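Local coordinates for protein prolyl-tRNA synthetase (Naegleria fowleri, PDB 6UYH) that probably charges tRNA(Pro) with proline in an ATP-dependent reaction, as a class II aminoacyl-tRNA synthetase, and here holds halofuginone and an ATP analogue, at residues Phe53-Glu56 against Ser57-Lys60; Gly277-Ile280 against Met281-Asp285; Asp181-Val184 against Phe185-Glu189; Leu480-Ser483 against Ser484-Ser487; Lys60-Asp63 against Ala64-Lys68. All coordinates share one frame; numbering follows the deposited sequence.

Contact 1: residues Phe53-Glu56 against Ser57-Lys60; sequences FVWE and SVQK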
loop_
_atom_site.group_PDB
_atom_site.type_symbol
_atom_site.label_atom_id
_atom_site.label_comp_id
_atom_site.label_asym_id
_atom_site.label_seq_id
_atom_site.Cartn_x
_atom_site.Cartn_y
_atom_site.Cartn_z
ATOM N N PHE A 53 -11.055 -2.897 2.643
ATOM C CA PHE A 53 -10.770 -3.754 3.791
ATOM C C PHE A 53 -10.469 -5.189 3.375
ATOM O O PHE A 53 -9.602 -5.846 3.966
ATOM C CB PHE A 53 -11.946 -3.737 4.771
ATOM C CG PHE A 53 -11.711 -4.576 6.005
ATOM C CD1 PHE A 53 -11.091 -4.034 7.114
ATOM C CD2 PHE A 53 -12.086 -5.917 6.041
ATOM C CE1 PHE A 53 -10.860 -4.800 8.238
ATOM C CE2 PHE A 53 -11.844 -6.693 7.166
ATOM C CZ PHE A 53 -11.232 -6.132 8.261
ATOM N N VAL A 54 -11.196 -5.707 2.380
ATOM C CA VAL A 54 -10.935 -7.068 1.914
ATOM C C VAL A 54 -9.517 -7.175 1.367
ATOM O O VAL A 54 -8.783 -8.124 1.669
ATOM C CB VAL A 54 -11.973 -7.490 0.858
ATOM C CG1 VAL A 54 -11.659 -8.918 0.355
ATOM C CG2 VAL A 54 -13.374 -7.469 1.439
ATOM N N TRP A 55 -9.113 -6.213 0.538
ATOM C CA TRP A 55 -7.774 -6.288 -0.043
ATOM C C TRP A 55 -6.700 -6.113 1.028
ATOM O O TRP A 55 -5.682 -6.811 1.009
ATOM C CB TRP A 55 -7.623 -5.248 -1.151
ATOM C CG TRP A 55 -6.343 -5.361 -1.927
ATOM C CD1 TRP A 55 -5.379 -4.390 -2.069
ATOM C CD2 TRP A 55 -5.877 -6.500 -2.673
ATOM N NE1 TRP A 55 -4.355 -4.860 -2.869
ATOM C CE2 TRP A 55 -4.631 -6.149 -3.241
ATOM C CE3 TRP A 55 -6.392 -7.783 -2.914
ATOM C CZ2 TRP A 55 -3.890 -7.039 -4.031
ATOM C CZ3 TRP A 55 -5.655 -8.666 -3.703
ATOM C CH2 TRP A 55 -4.418 -8.286 -4.251
ATOM N N GLU A 56 -6.928 -5.224 1.998
ATOM C CA GLU A 56 -5.979 -5.104 3.106
ATOM C C GLU A 56 -5.858 -6.413 3.878
ATOM O O GLU A 56 -4.774 -6.746 4.375
ATOM C CB GLU A 56 -6.398 -3.977 4.050
ATOM C CG GLU A 56 -6.244 -2.605 3.447
ATOM C CD GLU A 56 -6.609 -1.516 4.438
ATOM O OE1 GLU A 56 -7.458 -1.776 5.317
ATOM O OE2 GLU A 56 -6.045 -0.417 4.344
ATOM N N SER A 57 -6.972 -7.145 4.016
ATOM C CA SER A 57 -6.966 -8.426 4.717
ATOM C C SER A 57 -6.141 -9.453 3.957
ATOM O O SER A 57 -5.375 -10.217 4.555
ATOM C CB SER A 57 -8.394 -8.931 4.907
ATOM O OG SER A 57 -9.127 -8.126 5.829
ATOM N N VAL A 58 -6.274 -9.462 2.639
ATOM C CA VAL A 58 -5.446 -10.332 1.810
ATOM C C VAL A 58 -3.979 -9.970 1.980
ATOM O O VAL A 58 -3.126 -10.849 2.163
ATOM C CB VAL A 58 -5.892 -10.242 0.342
ATOM C CG1 VAL A 58 -4.890 -10.966 -0.569
ATOM C CG2 VAL A 58 -7.278 -10.857 0.209
ATOM N N GLN A 59 -3.665 -8.663 1.936
ATOM C CA GLN A 59 -2.286 -8.197 2.103
ATOM C C GLN A 59 -1.700 -8.692 3.419
ATOM O O GLN A 59 -0.575 -9.198 3.470
ATOM C CB GLN A 59 -2.223 -6.658 2.056
ATOM C CG GLN A 59 -2.655 -5.983 0.738
ATOM C CD GLN A 59 -2.544 -4.438 0.747
ATOM O OE1 GLN A 59 -2.853 -3.760 1.745
ATOM N NE2 GLN A 59 -2.116 -3.879 -0.383
ATOM N N LYS A 60 -2.453 -8.521 4.506
ATOM C CA LYS A 60 -1.937 -8.876 5.821
ATOM C C LYS A 60 -1.608 -10.359 5.895
ATOM O O LYS A 60 -0.542 -10.751 6.388
ATOM C CB LYS A 60 -2.958 -8.493 6.893
ATOM C CG LYS A 60 -2.583 -8.940 8.295
ATOM C CD LYS A 60 -3.693 -8.628 9.287
ATOM C CE LYS A 60 -3.294 -9.021 10.692
ATOM N NZ LYS A 60 -3.998 -8.173 11.685
#
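Trp-55 and Gln-59 meet one turn apart on the alpha-helix 49-67, whose regular i to i+4 bonding runs through both segments. The indole leaves the backbone with CG anti to the backbone N (chi1 -173°), which lays one of its faces beneath the Gln-59 chain. Gln-59 CG rests over the five-membered ring, 4.3 Å from its centroid, in a CH-pi contact set toward the rim. The two side chains cross at about a right angle. Beyond CG the glutamine, described here in one of its two modelled conformers, is extended, and its amide plane is turned 43° from the indole; NE2 comes 3.5 Å from Trp-55 NE1, but both atoms are donors and no hydrogen bond joins them. On the same indole, Val-58 CG1 lies 4.0 Å from Trp-55 CZ3, so the six-membered ring also has an aliphatic neighbour from the next turn.

Trp-55 and Val-54 face helix 274-283, where Leu-276 touches both, and the tryptophan side chain stands about 8 Å from the bound AMPPNP. Glu-56 reaches the dimer interface: its OE2 is hydrogen-bonded to Asn-73 of the second subunit. On the Phe-53 flank Ser-57 N donates to Phe-53 O at 2.9 Å, while Ser-57 OG, carried beside its own backbone N, approaches the phenyl ring to 3.4 Å from Phe-53 CE2.

Contact 2: residues Gly277-Ile280 against Met281-Asp285; sequences GVMI and MVHGD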
loop_
_atom_site.group_PDB
_atom_site.type_symbol
_atom_site.label_atom_id
_atom_site.label_comp_id
_atom_site.label_asym_id
_atom_site.label_seq_id
_atom_site.Cartn_x
_atom_site.Cartn_y
_atom_site.Cartn_z
ATOM N N GLY A 277 -13.614 -9.615 -7.089
ATOM C CA GLY A 277 -14.689 -9.902 -8.028
ATOM C C GLY A 277 -15.123 -11.353 -7.978
ATOM O O GLY A 277 -16.320 -11.657 -7.995
ATOM N N VAL A 278 -14.157 -12.268 -7.915
ATOM C CA VAL A 278 -14.483 -13.687 -7.806
ATOM C C VAL A 278 -15.298 -13.938 -6.548
ATOM O O VAL A 278 -16.341 -14.602 -6.581
ATOM C CB VAL A 278 -13.197 -14.534 -7.819
ATOM C CG1 VAL A 278 -13.546 -16.009 -7.600
ATOM C CG2 VAL A 278 -12.480 -14.369 -9.154
ATOM N N MET A 279 -14.838 -13.385 -5.425
ATOM C CA MET A 279 -15.527 -13.538 -4.148
ATOM C C MET A 279 -16.991 -13.131 -4.261
ATOM O O MET A 279 -17.893 -13.854 -3.817
ATOM C CB MET A 279 -14.815 -12.690 -3.083
ATOM C CG MET A 279 -15.416 -12.811 -1.679
ATOM S SD MET A 279 -14.752 -11.509 -0.596
ATOM C CE MET A 279 -15.569 -10.040 -1.228
ATOM N N ILE A 280 -17.242 -11.977 -4.881
ATOM C CA ILE A 280 -18.600 -11.459 -4.988
ATOM C C ILE A 280 -19.435 -12.297 -5.957
ATOM O O ILE A 280 -20.584 -12.647 -5.665
ATOM C CB ILE A 280 -18.563 -9.981 -5.407
ATOM C CG1 ILE A 280 -17.858 -9.158 -4.320
ATOM C CG2 ILE A 280 -19.976 -9.482 -5.710
ATOM C CD1 ILE A 280 -17.595 -7.714 -4.733
ATOM N N MET A 281 -18.882 -12.620 -7.135
ATOM C CA MET A 281 -19.645 -13.403 -8.100
ATOM C C MET A 281 -19.973 -14.793 -7.574
ATOM O O MET A 281 -21.029 -15.347 -7.912
ATOM C CB MET A 281 -18.889 -13.523 -9.430
ATOM C CG MET A 281 -18.850 -12.223 -10.220
ATOM S SD MET A 281 -17.903 -12.438 -11.758
ATOM C CE MET A 281 -18.104 -10.802 -12.467
ATOM N N VAL A 282 -19.080 -15.382 -6.770
ATOM C CA VAL A 282 -19.337 -16.718 -6.238
ATOM C C VAL A 282 -20.393 -16.661 -5.134
ATOM O O VAL A 282 -21.369 -17.422 -5.153
ATOM C CB VAL A 282 -18.028 -17.370 -5.746
ATOM C CG1 VAL A 282 -18.328 -18.665 -4.995
ATOM C CG2 VAL A 282 -17.086 -17.653 -6.923
ATOM N N HIS A 283 -20.238 -15.742 -4.173
ATOM C CA HIS A 283 -21.023 -15.798 -2.937
ATOM C C HIS A 283 -22.215 -14.848 -2.877
ATOM O O HIS A 283 -23.116 -15.079 -2.062
ATOM C CB HIS A 283 -20.146 -15.488 -1.718
ATOM C CG HIS A 283 -19.038 -16.464 -1.503
ATOM N ND1 HIS A 283 -19.245 -17.820 -1.398
ATOM C CD2 HIS A 283 -17.712 -16.267 -1.321
ATOM C CE1 HIS A 283 -18.086 -18.421 -1.192
ATOM N NE2 HIS A 283 -17.140 -17.501 -1.142
ATOM N N GLY A 284 -22.241 -13.778 -3.667
ATOM C CA GLY A 284 -23.361 -12.850 -3.596
ATOM C C GLY A 284 -24.681 -13.515 -3.948
ATOM O O GLY A 284 -24.729 -14.511 -4.674
ATOM N N ASP A 285 -25.772 -12.966 -3.413
ATOM C CA ASP A 285 -27.094 -13.528 -3.650
ATOM C C ASP A 285 -28.076 -12.382 -3.926
ATOM O O ASP A 285 -27.680 -11.232 -4.127
ATOM C CB ASP A 285 -27.513 -14.443 -2.480
ATOM C CG ASP A 285 -27.759 -13.683 -1.174
ATOM O OD1 ASP A 285 -27.824 -12.438 -1.184
ATOM O OD2 ASP A 285 -27.904 -14.347 -0.123
#
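Val-278 and Val-282 pack side by side on the last turns of helix 274-283, pointing the same way, with Val-278 CG1 4.0 Å from Val-282 CG2. This helix belongs to the class II synthetase core. Val-282 CG2 also lies 3.2 Å from Val-278 O, a close fit that follows from CG2 being placed beside the backbone N. The long flank of Met-281 is packed in the same manner: with chi1 -72° its CG sits 3.4 Å from Gly-277 O, and the extended thioether then runs away from the helix toward Phe-22 and Tyr-26 of helix 22-32. Ile-280 meets the same helix, whereas Val-278 and Val-282 press on strand 219-227, so the contact is largely buried between elements of the fold.

Packing is looser at the C-terminal end, where His-283 and Asp-285 are partly exposed. Met-279 and His-283 cross at about a right angle, and their nearest side-chain atoms, CG and CD2, are 4.2 Å apart. The imidazole is held from outside, His-283 NE2 being hydrogen-bonded to Leu-199 O. Gly-284 N still donates to Ile-280 O at 2.8 Å, although Gly-284 itself leaves helical geometry. Beyond it Asp-285 OD2 forms a salt bridge with Arg-376. The chemistry thus changes from apolar contact to polar tethering as the helix ends, and the hydrogen bond to Leu-199 implies that His-283 NE2 carries a proton.

Contact 3: residues Asp181-Val184 against Phe185-Glu189; sequences DEEV and FTILE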
loop_
_atom_site.group_PDB
_atom_site.type_symbol
_atom_site.label_atom_id
_atom_site.label_comp_id
_atom_site.label_asym_id
_atom_site.label_seq_id
_atom_site.Cartn_x
_atom_site.Cartn_y
_atom_site.Cartn_z
ATOM N N ASP A 181 11.817 -24.185 -8.762
ATOM C CA ASP A 181 10.636 -25.044 -8.889
ATOM C C ASP A 181 9.860 -25.108 -7.578
ATOM O O ASP A 181 8.637 -24.952 -7.558
ATOM C CB ASP A 181 11.045 -26.464 -9.306
ATOM C CG ASP A 181 11.447 -26.575 -10.769
ATOM O OD1 ASP A 181 11.058 -25.723 -11.593
ATOM O OD2 ASP A 181 12.149 -27.551 -11.095
ATOM N N GLU A 182 10.571 -25.322 -6.467
ATOM C CA GLU A 182 9.909 -25.453 -5.170
ATOM C C GLU A 182 9.118 -24.200 -4.814
ATOM O O GLU A 182 8.004 -24.288 -4.283
ATOM C CB GLU A 182 10.938 -25.757 -4.077
ATOM C CG GLU A 182 10.325 -25.905 -2.691
ATOM C CD GLU A 182 11.346 -25.797 -1.569
ATOM O OE1 GLU A 182 12.550 -25.628 -1.862
ATOM O OE2 GLU A 182 10.940 -25.877 -0.390
ATOM N N GLU A 183 9.674 -23.021 -5.094
ATOM C CA GLU A 183 8.960 -21.793 -4.753
ATOM C C GLU A 183 7.702 -21.616 -5.600
ATOM O O GLU A 183 6.671 -21.163 -5.092
ATOM C CB GLU A 183 9.859 -20.571 -4.909
ATOM C CG GLU A 183 9.097 -19.290 -4.522
ATOM C CD GLU A 183 9.756 -18.000 -4.967
ATOM O OE1 GLU A 183 9.821 -17.739 -6.184
ATOM O OE2 GLU A 183 10.188 -17.226 -4.091
ATOM N N VAL A 184 7.763 -21.960 -6.895
ATOM C CA VAL A 184 6.582 -21.814 -7.753
ATOM C C VAL A 184 5.362 -22.456 -7.100
ATOM O O VAL A 184 4.284 -21.850 -7.007
ATOM C CB VAL A 184 6.841 -22.424 -9.145
ATOM C CG1 VAL A 184 5.510 -22.476 -9.942
ATOM C CG2 VAL A 184 7.891 -21.630 -9.898
ATOM N N PHE A 185 5.522 -23.690 -6.621
ATOM C CA PHE A 185 4.369 -24.428 -6.114
ATOM C C PHE A 185 4.040 -24.042 -4.680
ATOM O O PHE A 185 2.879 -24.144 -4.265
ATOM C CB PHE A 185 4.618 -25.933 -6.284
ATOM C CG PHE A 185 4.647 -26.348 -7.727
ATOM C CD1 PHE A 185 3.464 -26.630 -8.404
ATOM C CD2 PHE A 185 5.844 -26.385 -8.429
ATOM C CE1 PHE A 185 3.474 -26.980 -9.744
ATOM C CE2 PHE A 185 5.867 -26.736 -9.771
ATOM C CZ PHE A 185 4.679 -27.035 -10.430
ATOM N N THR A 186 5.039 -23.575 -3.927
ATOM C CA THR A 186 4.793 -22.977 -2.616
ATOM C C THR A 186 3.922 -21.726 -2.731
ATOM O O THR A 186 2.957 -21.552 -1.970
ATOM C CB THR A 186 6.133 -22.652 -1.950
ATOM O OG1 THR A 186 6.848 -23.870 -1.698
ATOM C CG2 THR A 186 5.921 -21.891 -0.637
ATOM N N ILE A 187 4.241 -20.839 -3.681
ATOM C CA ILE A 187 3.421 -19.641 -3.867
ATOM C C ILE A 187 2.044 -20.026 -4.389
ATOM O O ILE A 187 1.027 -19.451 -3.980
ATOM C CB ILE A 187 4.119 -18.632 -4.807
ATOM C CG1 ILE A 187 5.437 -18.127 -4.183
ATOM C CG2 ILE A 187 3.198 -17.434 -5.113
ATOM C CD1 ILE A 187 5.254 -17.320 -2.902
ATOM N N LEU A 188 1.984 -21.009 -5.295
ATOM C CA LEU A 188 0.692 -21.458 -5.814
ATOM C C LEU A 188 -0.206 -21.971 -4.691
ATOM O O LEU A 188 -1.418 -21.717 -4.684
ATOM C CB LEU A 188 0.895 -22.546 -6.874
ATOM C CG LEU A 188 -0.375 -22.886 -7.672
ATOM C CD1 LEU A 188 -0.747 -21.745 -8.603
ATOM C CD2 LEU A 188 -0.207 -24.194 -8.436
ATOM N N GLU A 189 0.374 -22.696 -3.732
ATOM C CA GLU A 189 -0.394 -23.132 -2.571
ATOM C C GLU A 189 -0.853 -21.942 -1.728
ATOM O O GLU A 189 -1.965 -21.951 -1.193
ATOM C CB GLU A 189 0.433 -24.109 -1.740
ATOM C CG GLU A 189 -0.125 -24.427 -0.356
ATOM C CD GLU A 189 -1.438 -25.206 -0.379
ATOM O OE1 GLU A 189 -1.875 -25.665 -1.458
ATOM O OE2 GLU A 189 -2.034 -25.380 0.703
HETATM O O HOH W 1 9.024 -23.355 0.403
#
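Helical backbone runs unbroken from Asp-181 to Glu-189, but its bonding is uneven: Phe-185 N reaches Asp-181 O only weakly, at 3.5 Å, whereas Ile-187 N meets Glu-183 O at 2.8 Å. Beside the weak bond the Phe-185 ring turns its edge to the same carbonyl, CD2 lying 3.3 Å from Asp-181 O, and Val-184 CG1 rests over one ring face, offset toward the rim. Glu-182 O takes two donors. One is Thr-186 N; the other is Thr-186 OG1 at 2.9 Å, which chi1 of -65° places beside its own backbone N and above the carbonyl plane. A water completes this exposed flank by donating both to Thr-186 OG1 and to Glu-182 OE2.

The segments form part of helix 177-198 in the class II core, packed on strands 219-227, 232-243 and 261-272. Glu-183 and Ile-187 lie side by side on this inner flank, with CG of the first 3.9 Å from CG1 of the second. Although buried, the Glu-183 carboxylate is satisfied from outside: OE2 bonds Ser-172 OG, while OE1 accepts from Asn-267 ND2 and Trp-269 NE1, bonds that would probably stabilise its negative charge.

Contact 4: residues Leu480-Ser483 against Ser484-Ser487; sequences LDQS and SFPS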
loop_
_atom_site.group_PDB
_atom_site.type_symbol
_atom_site.label_atom_id
_atom_site.label_comp_id
_atom_site.label_asym_id
_atom_site.label_seq_id
_atom_site.Cartn_x
_atom_site.Cartn_y
_atom_site.Cartn_z
ATOM N N LEU A 480 -2.870 -30.159 -12.153
ATOM C CA LEU A 480 -1.697 -30.816 -11.579
ATOM C C LEU A 480 -2.006 -32.239 -11.139
ATOM O O LEU A 480 -1.199 -33.157 -11.352
ATOM C CB LEU A 480 -1.164 -30.022 -10.377
ATOM C CG LEU A 480 -0.757 -28.574 -10.590
ATOM C CD1 LEU A 480 -0.143 -28.044 -9.308
ATOM C CD2 LEU A 480 0.221 -28.472 -11.745
ATOM N N ASP A 481 -3.150 -32.438 -10.491
ATOM C CA ASP A 481 -3.534 -33.745 -9.963
ATOM C C ASP A 481 -4.441 -34.421 -10.987
ATOM O O ASP A 481 -5.609 -34.056 -11.130
ATOM C CB ASP A 481 -4.234 -33.580 -8.616
ATOM C CG ASP A 481 -4.541 -34.904 -7.941
ATOM O OD1 ASP A 481 -4.330 -35.980 -8.548
ATOM O OD2 ASP A 481 -5.006 -34.861 -6.785
ATOM N N GLN A 482 -3.896 -35.398 -11.717
ATOM C CA GLN A 482 -4.663 -36.151 -12.705
ATOM C C GLN A 482 -5.121 -37.510 -12.181
ATOM O O GLN A 482 -5.654 -38.316 -12.957
ATOM C CB GLN A 482 -3.830 -36.341 -13.987
ATOM C CG GLN A 482 -3.325 -35.023 -14.579
ATOM C CD GLN A 482 -3.985 -34.660 -15.903
ATOM O OE1 GLN A 482 -4.306 -35.533 -16.709
ATOM N NE2 GLN A 482 -4.191 -33.362 -16.128
ATOM N N SER A 483 -4.964 -37.768 -10.878
ATOM C CA SER A 483 -5.096 -39.131 -10.365
ATOM C C SER A 483 -6.533 -39.637 -10.402
ATOM O O SER A 483 -6.749 -40.851 -10.459
ATOM C CB SER A 483 -4.555 -39.214 -8.936
ATOM O OG SER A 483 -5.334 -38.421 -8.061
ATOM N N SER A 484 -7.521 -38.750 -10.362
ATOM C CA SER A 484 -8.915 -39.183 -10.349
ATOM C C SER A 484 -9.531 -39.260 -11.740
ATOM O O SER A 484 -10.699 -39.641 -11.863
ATOM C CB SER A 484 -9.760 -38.242 -9.487
ATOM O OG SER A 484 -10.036 -37.039 -10.191
ATOM N N PHE A 485 -8.784 -38.906 -12.783
ATOM C CA PHE A 485 -9.345 -38.821 -14.122
ATOM C C PHE A 485 -9.393 -40.202 -14.775
ATOM O O PHE A 485 -8.629 -41.102 -14.411
ATOM C CB PHE A 485 -8.523 -37.858 -14.982
ATOM C CG PHE A 485 -8.498 -36.437 -14.463
ATOM C CD1 PHE A 485 -9.460 -35.985 -13.566
ATOM C CD2 PHE A 485 -7.504 -35.556 -14.862
ATOM C CE1 PHE A 485 -9.436 -34.683 -13.087
ATOM C CE2 PHE A 485 -7.473 -34.241 -14.379
ATOM C CZ PHE A 485 -8.436 -33.810 -13.490
ATOM N N PRO A 486 -10.288 -40.403 -15.734
ATOM C CA PRO A 486 -10.437 -41.720 -16.355
ATOM C C PRO A 486 -9.325 -41.999 -17.363
ATOM O O PRO A 486 -8.441 -41.178 -17.613
ATOM C CB PRO A 486 -11.810 -41.645 -17.031
ATOM C CG PRO A 486 -12.094 -40.208 -17.202
ATOM C CD PRO A 486 -11.366 -39.474 -16.119
ATOM N N SER A 487 -9.386 -43.199 -17.932
ATOM C CA SER A 487 -8.364 -43.656 -18.862
ATOM C C SER A 487 -8.407 -42.858 -20.161
ATOM O O SER A 487 -9.477 -42.466 -20.633
ATOM C CB SER A 487 -8.561 -45.143 -19.171
ATOM O OG SER A 487 -7.655 -45.568 -20.174
HETATM O O HOH W 2 -7.515 -35.791 -10.054
HETATM O O HOH W 3 -5.530 -40.713 -14.509
#
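A type I beta turn from Gln-482 to Phe-485 kinks the chain, closed by Phe-485 N donating to Gln-482 O at 3.2 Å from well above the carbonyl plane. Gln-482 bends at chi2 (-111°), bringing its amide to the Phe-485 ring with the two planes 81° apart. Gln-482 OE1 lies in the ring plane at its edge, 3.7 Å from CD2, and the phenyl group also reaches back to Asp-481 O, which stands 3.7 Å from CZ. On the other end of the amide, NE2 is held by Trp-506 O and Pro-479 O, bonds that fix the rotation of the group; the Trp-506 indole meets the Phe-485 ring at a steep angle.

An Asx turn overlaps the start of the beta turn, in the loop between strands 474-479 and 505-512 of the C-terminal region. Asp-481 OD1 accepts from Ser-483 N at 3.0 Å, met on its anti side and out of the carboxylate plane, and from Ser-483 OG at 2.7 Å through its syn lone pair. The serine hydroxyl can reach it because OG sits between its own backbone N and carbonyl carbon (chi1 64°). Two waters stitch the exposed backbone. One donates to Asp-481 O and accepts from Ser-484 N, and it also lies over a face of the Phe-485 ring, toward the rim; the second donates to both Gln-482 O and Phe-485 O.

Contact 5: residues Lys60-Asp63 against Ala64-Lys68; sequences KFFD and AEIKK. With EDO (1,2-ethanediol), chain K.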
loop_
_atom_site.group_PDB
_atom_site.type_symbol
_atom_site.label_atom_id
_atom_site.label_comp_id
_atom_site.label_asym_id
_atom_site.label_seq_id
_atom_site.Cartn_x
_atom_site.Cartn_y
_atom_site.Cartn_z
ATOM N N LYS A 60 -2.453 -8.521 4.506
ATOM C CA LYS A 60 -1.937 -8.876 5.821
ATOM C C LYS A 60 -1.608 -10.359 5.895
ATOM O O LYS A 60 -0.542 -10.751 6.388
ATOM C CB LYS A 60 -2.958 -8.493 6.893
ATOM C CG LYS A 60 -2.583 -8.940 8.295
ATOM C CD LYS A 60 -3.693 -8.628 9.287
ATOM C CE LYS A 60 -3.294 -9.021 10.692
ATOM N NZ LYS A 60 -3.998 -8.173 11.685
ATOM N N PHE A 61 -2.528 -11.198 5.410
ATOM C CA PHE A 61 -2.312 -12.639 5.401
ATOM C C PHE A 61 -1.133 -13.018 4.511
ATOM O O PHE A 61 -0.245 -13.770 4.927
ATOM C CB PHE A 61 -3.579 -13.342 4.925
ATOM C CG PHE A 61 -3.412 -14.822 4.704
ATOM C CD1 PHE A 61 -3.390 -15.700 5.775
ATOM C CD2 PHE A 61 -3.289 -15.331 3.422
ATOM C CE1 PHE A 61 -3.259 -17.076 5.568
ATOM C CE2 PHE A 61 -3.157 -16.703 3.199
ATOM C CZ PHE A 61 -3.137 -17.576 4.279
ATOM N N PHE A 62 -1.121 -12.518 3.272
ATOM C CA PHE A 62 -0.090 -12.935 2.325
ATOM C C PHE A 62 1.288 -12.463 2.773
ATOM O O PHE A 62 2.254 -13.229 2.715
ATOM C CB PHE A 62 -0.424 -12.411 0.923
ATOM C CG PHE A 62 0.420 -13.013 -0.177
ATOM C CD1 PHE A 62 0.152 -14.289 -0.651
ATOM C CD2 PHE A 62 1.455 -12.289 -0.753
ATOM C CE1 PHE A 62 0.918 -14.851 -1.669
ATOM C CE2 PHE A 62 2.225 -12.841 -1.784
ATOM C CZ PHE A 62 1.951 -14.114 -2.236
ATOM N N ASP A 63 1.390 -11.210 3.238
ATOM C CA ASP A 63 2.648 -10.686 3.761
ATOM C C ASP A 63 3.198 -11.573 4.865
ATOM O O ASP A 63 4.402 -11.848 4.914
ATOM C CB ASP A 63 2.454 -9.265 4.311
ATOM C CG ASP A 63 2.798 -8.174 3.300
ATOM O OD1 ASP A 63 3.228 -8.495 2.184
ATOM O OD2 ASP A 63 2.618 -6.986 3.644
ATOM N N ALA A 64 2.342 -11.978 5.808
ATOM C CA ALA A 64 2.849 -12.797 6.902
ATOM C C ALA A 64 3.330 -14.153 6.401
ATOM O O ALA A 64 4.313 -14.685 6.924
ATOM C CB ALA A 64 1.785 -12.968 7.988
ATOM N N GLU A 65 2.670 -14.718 5.382
ATOM C CA GLU A 65 3.091 -16.020 4.868
ATOM C C GLU A 65 4.381 -15.922 4.055
ATOM O O GLU A 65 5.243 -16.806 4.149
ATOM C CB GLU A 65 1.972 -16.638 4.024
ATOM C CG GLU A 65 0.743 -17.032 4.851
ATOM C CD GLU A 65 1.069 -18.008 5.976
ATOM O OE1 GLU A 65 1.852 -18.962 5.757
ATOM O OE2 GLU A 65 0.538 -17.818 7.090
ATOM N N ILE A 66 4.533 -14.876 3.237
ATOM C CA ILE A 66 5.756 -14.801 2.437
ATOM C C ILE A 66 6.943 -14.343 3.280
ATOM O O ILE A 66 8.098 -14.638 2.938
ATOM C CB ILE A 66 5.594 -13.907 1.193
ATOM C CG1 ILE A 66 5.349 -12.430 1.571
ATOM C CG2 ILE A 66 4.494 -14.477 0.266
ATOM C CD1 ILE A 66 5.311 -11.485 0.364
ATOM N N LYS A 67 6.693 -13.672 4.402
ATOM C CA LYS A 67 7.796 -13.333 5.291
ATOM C C LYS A 67 8.487 -14.589 5.819
ATOM O O LYS A 67 9.719 -14.615 5.977
ATOM C CB LYS A 67 7.284 -12.458 6.436
ATOM C CG LYS A 67 8.384 -11.858 7.283
ATOM C CD LYS A 67 7.809 -11.023 8.406
ATOM C CE LYS A 67 8.901 -10.562 9.360
ATOM N NZ LYS A 67 8.324 -9.831 10.523
ATOM N N LYS A 68 7.710 -15.642 6.096
ATOM C CA LYS A 68 8.267 -16.910 6.552
ATOM C C LYS A 68 9.174 -17.540 5.506
ATOM O O LYS A 68 10.032 -18.360 5.851
ATOM C CB LYS A 68 7.142 -17.885 6.903
ATOM C CG LYS A 68 6.219 -17.420 8.019
ATOM C CD LYS A 68 4.962 -18.290 8.095
ATOM C CE LYS A 68 4.035 -17.838 9.210
ATOM N NZ LYS A 68 2.804 -18.676 9.301
HETATM C C1 EDO K . 14.349 -18.975 3.810
HETATM O O1 EDO K . 14.849 -17.656 4.067
HETATM C C2 EDO K . 13.030 -19.163 4.549
HETATM O O2 EDO K . 13.145 -18.623 5.873
#
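Backbone hydrogen bonds of the alpha-helix 49-67 tie the two segments, from Ala-64 N to Lys-60 O through Lys-67 N to Asp-63 O; the shortest, Ile-66 N to Phe-62 O, spans 2.9 Å. Near the end of the helix Lys-68 NZ bridges back to Glu-65 OE2 at 3.3 Å, a salt bridge in which the ammonium stands out of the carboxylate plane. Asp-63 directs its charge elsewhere, OD1 accepting from Trp-145 NE1. An ethanediol molecule, probably from the crystallisation liquor, donates to Lys-68 O.

Inward from these groups two CH-pi contacts repeat at i to i+4 spacing. Glu-65 CG lies over a face of Phe-61, 4.1 Å from the ring centroid; the carboxylate runs on past the ring, its plane 33° from that of the phenyl group. Phe-61 also packs on helix 177-198, through Arg-193, Val-194 and Leu-198.

The second pair is tighter and buried. Both phenylalanines have CG anti to the backbone N, so each ring leans toward the following turn. Ile-66 places CG1 between its own backbone N and carbonyl carbon (chi1 65°), leaving CG2 to sit over Phe-62, 3.7 Å from the ring centroid. The methyl is offset toward the rim, and its nearest ring atom is Phe-62 CE2, at 3.5 Å.

Overall arrangement
Contacts 1 and 5 are successive parts of helix 49-67 and share Lys-60; both lay aliphatic carbons over aromatic faces, but contact 1 also reaches the second subunit. Contact 2, the most buried, is governed by aliphatic and thioether packing and touches contact 1 where Val-54 CG1 meets Met-279 SD at 4.1 Å. Contact 3 is partly buried and adds carboxylates bonded from neighbouring strands; its helix 177-198 also packs on Phe-61 of contact 5. Contact 4, a turn at the surface about 25 Å from the chain centre, relies on waters and side-chain-to-backbone bonds, yet its Leu-480 packs on Phe-185 and Leu-188, joining the C-terminal region to the core.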